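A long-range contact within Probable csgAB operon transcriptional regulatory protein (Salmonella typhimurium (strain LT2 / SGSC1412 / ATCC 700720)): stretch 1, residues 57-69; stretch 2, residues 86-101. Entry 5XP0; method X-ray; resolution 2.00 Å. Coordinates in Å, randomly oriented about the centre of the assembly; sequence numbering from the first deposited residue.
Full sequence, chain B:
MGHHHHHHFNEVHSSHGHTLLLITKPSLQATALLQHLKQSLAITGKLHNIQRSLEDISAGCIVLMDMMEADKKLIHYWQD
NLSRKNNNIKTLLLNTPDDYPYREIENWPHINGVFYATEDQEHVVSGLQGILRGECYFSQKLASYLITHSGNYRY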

# COMPACT_ATOMS: atom_id res chain seq x y z
N ILE B 57 15.50 15.03 6.30
CA ILE B 57 15.24 14.65 4.92
C ILE B 57 16.55 14.78 4.15
O ILE B 57 17.08 15.89 3.99
CB ILE B 57 14.14 15.51 4.27
N SER B 58 17.06 13.65 3.68
CA SER B 58 18.34 13.58 2.97
C SER B 58 18.30 14.40 1.68
O SER B 58 17.24 14.72 1.15
CB SER B 58 18.69 12.13 2.67
OG SER B 58 19.84 12.05 1.86
N ALA B 59 19.49 14.71 1.17
CA ALA B 59 19.65 15.66 0.07
C ALA B 59 19.09 15.14 -1.26
O ALA B 59 18.45 15.89 -2.00
CB ALA B 59 21.13 16.02 -0.09
N GLY B 60 19.33 13.89 -1.61
CA GLY B 60 18.91 13.43 -2.93
C GLY B 60 17.48 12.92 -3.02
O GLY B 60 17.13 12.20 -3.97
N CYS B 61 16.65 13.26 -2.05
CA CYS B 61 15.40 12.55 -1.86
C CYS B 61 14.43 12.74 -3.03
O CYS B 61 14.14 13.85 -3.48
CB CYS B 61 14.73 12.99 -0.57
SG CYS B 61 15.51 12.31 0.89
N ILE B 62 13.89 11.63 -3.47
CA ILE B 62 12.77 11.61 -4.40
C ILE B 62 11.57 11.23 -3.55
O ILE B 62 11.40 10.06 -3.18
CB ILE B 62 13.00 10.63 -5.56
CG1 ILE B 62 14.22 11.07 -6.38
CG2 ILE B 62 11.72 10.51 -6.39
CD1 ILE B 62 14.72 10.02 -7.26
N VAL B 63 10.74 12.21 -3.23
CA VAL B 63 9.60 11.98 -2.36
C VAL B 63 8.45 11.47 -3.20
O VAL B 63 8.10 12.08 -4.21
CB VAL B 63 9.20 13.26 -1.63
CG1 VAL B 63 7.92 13.05 -0.92
CG2 VAL B 63 10.34 13.75 -0.68
N LEU B 64 7.91 10.32 -2.84
CA LEU B 64 6.66 9.85 -3.44
C LEU B 64 5.56 10.08 -2.43
O LEU B 64 5.50 9.37 -1.42
CB LEU B 64 6.74 8.39 -3.83
CG LEU B 64 7.70 7.96 -4.92
CD1 LEU B 64 7.55 6.43 -5.17
CD2 LEU B 64 7.38 8.74 -6.14
N MET B 65 4.72 11.05 -2.70
CA MET B 65 3.71 11.57 -1.77
C MET B 65 2.37 10.94 -2.09
O MET B 65 1.79 11.23 -3.14
CB MET B 65 3.61 13.08 -1.93
CG MET B 65 2.49 13.73 -1.11
SD MET B 65 2.85 13.50 0.60
CE MET B 65 4.38 14.41 0.78
N ASP B 66 1.84 10.12 -1.18
CA ASP B 66 0.62 9.36 -1.47
C ASP B 66 -0.63 10.23 -1.33
O ASP B 66 -1.17 10.40 -0.24
CB ASP B 66 0.52 8.15 -0.56
CG ASP B 66 -0.60 7.17 -0.98
OD1 ASP B 66 -1.42 7.54 -1.84
OD2 ASP B 66 -0.62 6.04 -0.47
N MET B 67 -1.17 10.67 -2.46
CA MET B 67 -2.31 11.58 -2.46
C MET B 67 -3.58 10.92 -1.94
O MET B 67 -4.47 11.62 -1.46
CB MET B 67 -2.52 12.10 -3.87
CG MET B 67 -1.42 13.02 -4.28
SD MET B 67 -1.39 14.53 -3.35
CE MET B 67 -2.85 15.30 -3.96
N MET B 68 -3.69 9.60 -1.99
CA MET B 68 -4.88 8.96 -1.43
C MET B 68 -4.91 9.03 0.09
O MET B 68 -5.97 8.79 0.67
CB MET B 68 -4.94 7.50 -1.83
CG MET B 68 -5.58 7.18 -3.15
SD MET B 68 -5.56 5.38 -3.42
CE MET B 68 -6.05 5.31 -5.16
N GLU B 69 -3.79 9.31 0.73
CA GLU B 69 -3.73 9.41 2.18
C GLU B 69 -3.68 10.85 2.65
O GLU B 69 -3.57 11.10 3.84
CB GLU B 69 -2.50 8.65 2.70
CG GLU B 69 -2.52 7.18 2.37
CD GLU B 69 -3.76 6.49 2.90
OE1 GLU B 69 -4.12 6.75 4.06
OE2 GLU B 69 -4.41 5.76 2.13
N ASN B 86 15.34 21.71 0.43
CA ASN B 86 15.92 21.68 -0.85
C ASN B 86 17.13 22.39 -0.63
O ASN B 86 17.15 23.59 -0.70
CB ASN B 86 15.10 22.35 -1.94
N ASN B 87 18.19 21.68 -0.34
CA ASN B 87 18.33 20.23 -0.10
C ASN B 87 18.21 19.35 -1.36
O ASN B 87 18.41 18.15 -1.26
CB ASN B 87 17.34 19.72 0.95
N ASN B 88 17.92 19.93 -2.53
CA ASN B 88 17.92 19.20 -3.80
C ASN B 88 17.00 17.97 -3.78
O ASN B 88 17.43 16.83 -3.95
CB ASN B 88 19.35 18.82 -4.18
CG ASN B 88 19.44 18.20 -5.55
OD1 ASN B 88 19.74 17.02 -5.69
ND2 ASN B 88 19.16 19.00 -6.58
N ILE B 89 15.71 18.20 -3.59
CA ILE B 89 14.74 17.12 -3.51
C ILE B 89 13.72 17.28 -4.62
O ILE B 89 13.56 18.35 -5.21
CB ILE B 89 14.06 17.09 -2.12
CG1 ILE B 89 13.30 18.38 -1.86
CG2 ILE B 89 15.11 16.88 -1.03
CD1 ILE B 89 11.83 18.19 -1.76
N LYS B 90 13.02 16.18 -4.91
CA LYS B 90 12.04 16.13 -5.98
C LYS B 90 10.78 15.51 -5.40
O LYS B 90 10.86 14.51 -4.70
CB LYS B 90 12.55 15.28 -7.14
CG LYS B 90 13.84 15.80 -7.79
CD LYS B 90 14.25 14.87 -8.94
CE LYS B 90 15.51 15.37 -9.67
NZ LYS B 90 15.87 14.43 -10.78
N THR B 91 9.63 16.10 -5.69
CA THR B 91 8.36 15.56 -5.23
C THR B 91 7.61 15.00 -6.42
O THR B 91 7.47 15.66 -7.46
CB THR B 91 7.50 16.63 -4.52
OG1 THR B 91 8.16 17.05 -3.31
CG2 THR B 91 6.13 16.03 -4.14
N LEU B 92 7.14 13.78 -6.27
CA LEU B 92 6.19 13.20 -7.20
C LEU B 92 4.96 12.76 -6.44
O LEU B 92 5.08 12.19 -5.35
CB LEU B 92 6.81 12.02 -7.94
CG LEU B 92 7.85 12.52 -8.95
CD1 LEU B 92 9.20 12.28 -8.38
CD2 LEU B 92 7.67 11.77 -10.24
N LEU B 93 3.81 13.02 -7.01
CA LEU B 93 2.55 12.66 -6.38
C LEU B 93 2.13 11.27 -6.83
O LEU B 93 2.18 10.95 -8.02
CB LEU B 93 1.49 13.67 -6.74
CG LEU B 93 1.87 15.12 -6.44
CD1 LEU B 93 0.67 16.04 -6.81
CD2 LEU B 93 2.29 15.35 -4.99
N LEU B 94 1.77 10.44 -5.88
CA LEU B 94 1.39 9.08 -6.13
C LEU B 94 -0.10 8.91 -5.90
O LEU B 94 -0.69 9.61 -5.07
CB LEU B 94 2.19 8.17 -5.18
CG LEU B 94 2.10 6.66 -5.36
CD1 LEU B 94 2.92 6.28 -6.59
CD2 LEU B 94 2.63 5.95 -4.08
N ASN B 95 -0.72 8.00 -6.65
CA ASN B 95 -2.15 7.69 -6.50
C ASN B 95 -2.98 8.96 -6.60
O ASN B 95 -3.91 9.17 -5.82
CB ASN B 95 -2.47 6.98 -5.19
CG ASN B 95 -1.78 5.64 -5.05
OD1 ASN B 95 -1.73 4.82 -5.98
ND2 ASN B 95 -1.22 5.41 -3.86
N THR B 96 -2.65 9.81 -7.57
CA THR B 96 -3.26 11.13 -7.66
C THR B 96 -4.66 11.05 -8.23
O THR B 96 -4.88 10.37 -9.25
CB THR B 96 -2.44 12.06 -8.55
OG1 THR B 96 -1.08 12.10 -8.09
CG2 THR B 96 -3.03 13.46 -8.49
N PRO B 97 -5.63 11.73 -7.63
CA PRO B 97 -6.97 11.74 -8.22
C PRO B 97 -6.90 12.22 -9.65
O PRO B 97 -6.21 13.21 -9.97
CB PRO B 97 -7.74 12.72 -7.33
CG PRO B 97 -7.07 12.67 -6.05
CD PRO B 97 -5.61 12.41 -6.33
N ASP B 98 -7.60 11.52 -10.53
CA ASP B 98 -7.90 12.14 -11.80
C ASP B 98 -8.47 13.50 -11.45
O ASP B 98 -9.15 13.64 -10.44
CB ASP B 98 -8.88 11.29 -12.61
CG ASP B 98 -8.33 9.92 -12.93
OD1 ASP B 98 -7.31 9.84 -13.65
OD2 ASP B 98 -8.90 8.91 -12.45
N ASP B 99 -8.13 14.51 -12.23
CA ASP B 99 -8.72 15.84 -12.09
C ASP B 99 -8.33 16.53 -10.77
O ASP B 99 -8.97 17.50 -10.36
CB ASP B 99 -10.26 15.85 -12.24
CG ASP B 99 -10.99 15.17 -11.10
OD1 ASP B 99 -11.77 14.23 -11.38
OD2 ASP B 99 -10.78 15.54 -9.92
N TYR B 100 -7.31 16.04 -10.07
CA TYR B 100 -6.64 16.91 -9.13
C TYR B 100 -6.21 18.13 -9.93
O TYR B 100 -5.58 17.96 -11.00
CB TYR B 100 -5.43 16.22 -8.49
CG TYR B 100 -4.70 16.97 -7.41
CD1 TYR B 100 -5.36 17.47 -6.30
CD2 TYR B 100 -3.33 17.15 -7.49
CE1 TYR B 100 -4.68 18.15 -5.31
CE2 TYR B 100 -2.64 17.84 -6.52
CZ TYR B 100 -3.31 18.32 -5.42
OH TYR B 100 -2.61 19.01 -4.43
N PRO B 101 -6.59 19.35 -9.53
CA PRO B 101 -6.41 20.49 -10.44
C PRO B 101 -4.94 20.80 -10.71
O PRO B 101 -4.08 20.65 -9.85
CB PRO B 101 -7.10 21.65 -9.71
CG PRO B 101 -8.05 21.00 -8.76
CD PRO B 101 -7.39 19.71 -8.35

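Two neighbouring parallel strands satisfy each other's backbone in a characteristic way: the residues of one strand that face the partner spend both their N-H and their C=O on it, and the bonds fan out to residues on either side of the one directly opposite. The pairing of strand 61-66 with strand 90-94 in this regulatory protein is a clear example. The strands run in the same direction, with N-to-C axes 29° apart, and Ile62 to Asp66 lie in register with Lys90 to Leu94.

The ladder opens where Lys90 N donates to Cys61 O at 3.0 Å. Val63 N then gives its hydrogen to Lys90 O (2.7 Å), while Val63 O accepts from Leu92 N (2.8 Å). The pattern repeats one step on: Met65 N to Leu92 O and Leu94 N to Met65 O are both 2.9 Å, and nearly straight at the hydrogen. The last rung, Met67 N to Leu94 O at 2.9 Å, carries the ladder past the end of the first strand. Thus Val63, Met65, Lys90, Leu92 and Leu94 each have both backbone groups satisfied across this contact. Some carbonyls also receive a CA-H contact, as from Leu64 CA to Leu92 O at 3.4 Å.

At the C-terminal end, side chains take over the polar work. Asn95 ND2 donates to Asp66 OD1 at 2.9 Å, almost linearly, and the same OD1 accepts from Met68 N at 3.1 Å. One carboxylate oxygen therefore ties the second stretch to the 3-10 segment that follows strand 61-66, where Glu69 N also bonds to Asp66 O (3.0 Å). Asp66 OD2 and Asn95 OD1 find partners elsewhere in the structure, so these buried polar groups are not left unpaired.

On the sheet face carrying Ile62 and Leu64, Leu92 meets both: its CD1 lies 3.7 Å from Ile62 CG2, and its CB 3.8 Å from Leu64 CD2. On the other face, Met65 CB approaches Leu93 CD2 at 4.0 Å.

Met67 has the largest covered area of any residue here. Its side chain, m at all three chi angles, brings CG to 3.9 Å from Leu93 CB and places CE over one face of the Tyr100 ring, 3.4 Å from Tyr100 CZ. This is a CH-pi contact, in which the weakly polarised methyl hydrogens meet the ring's pi electrons. The tyrosine is the last residue of a type II turn, closed by Tyr100 N donating to Pro97 O at 3.0 Å, and its hydroxyl is hydrogen-bonded elsewhere.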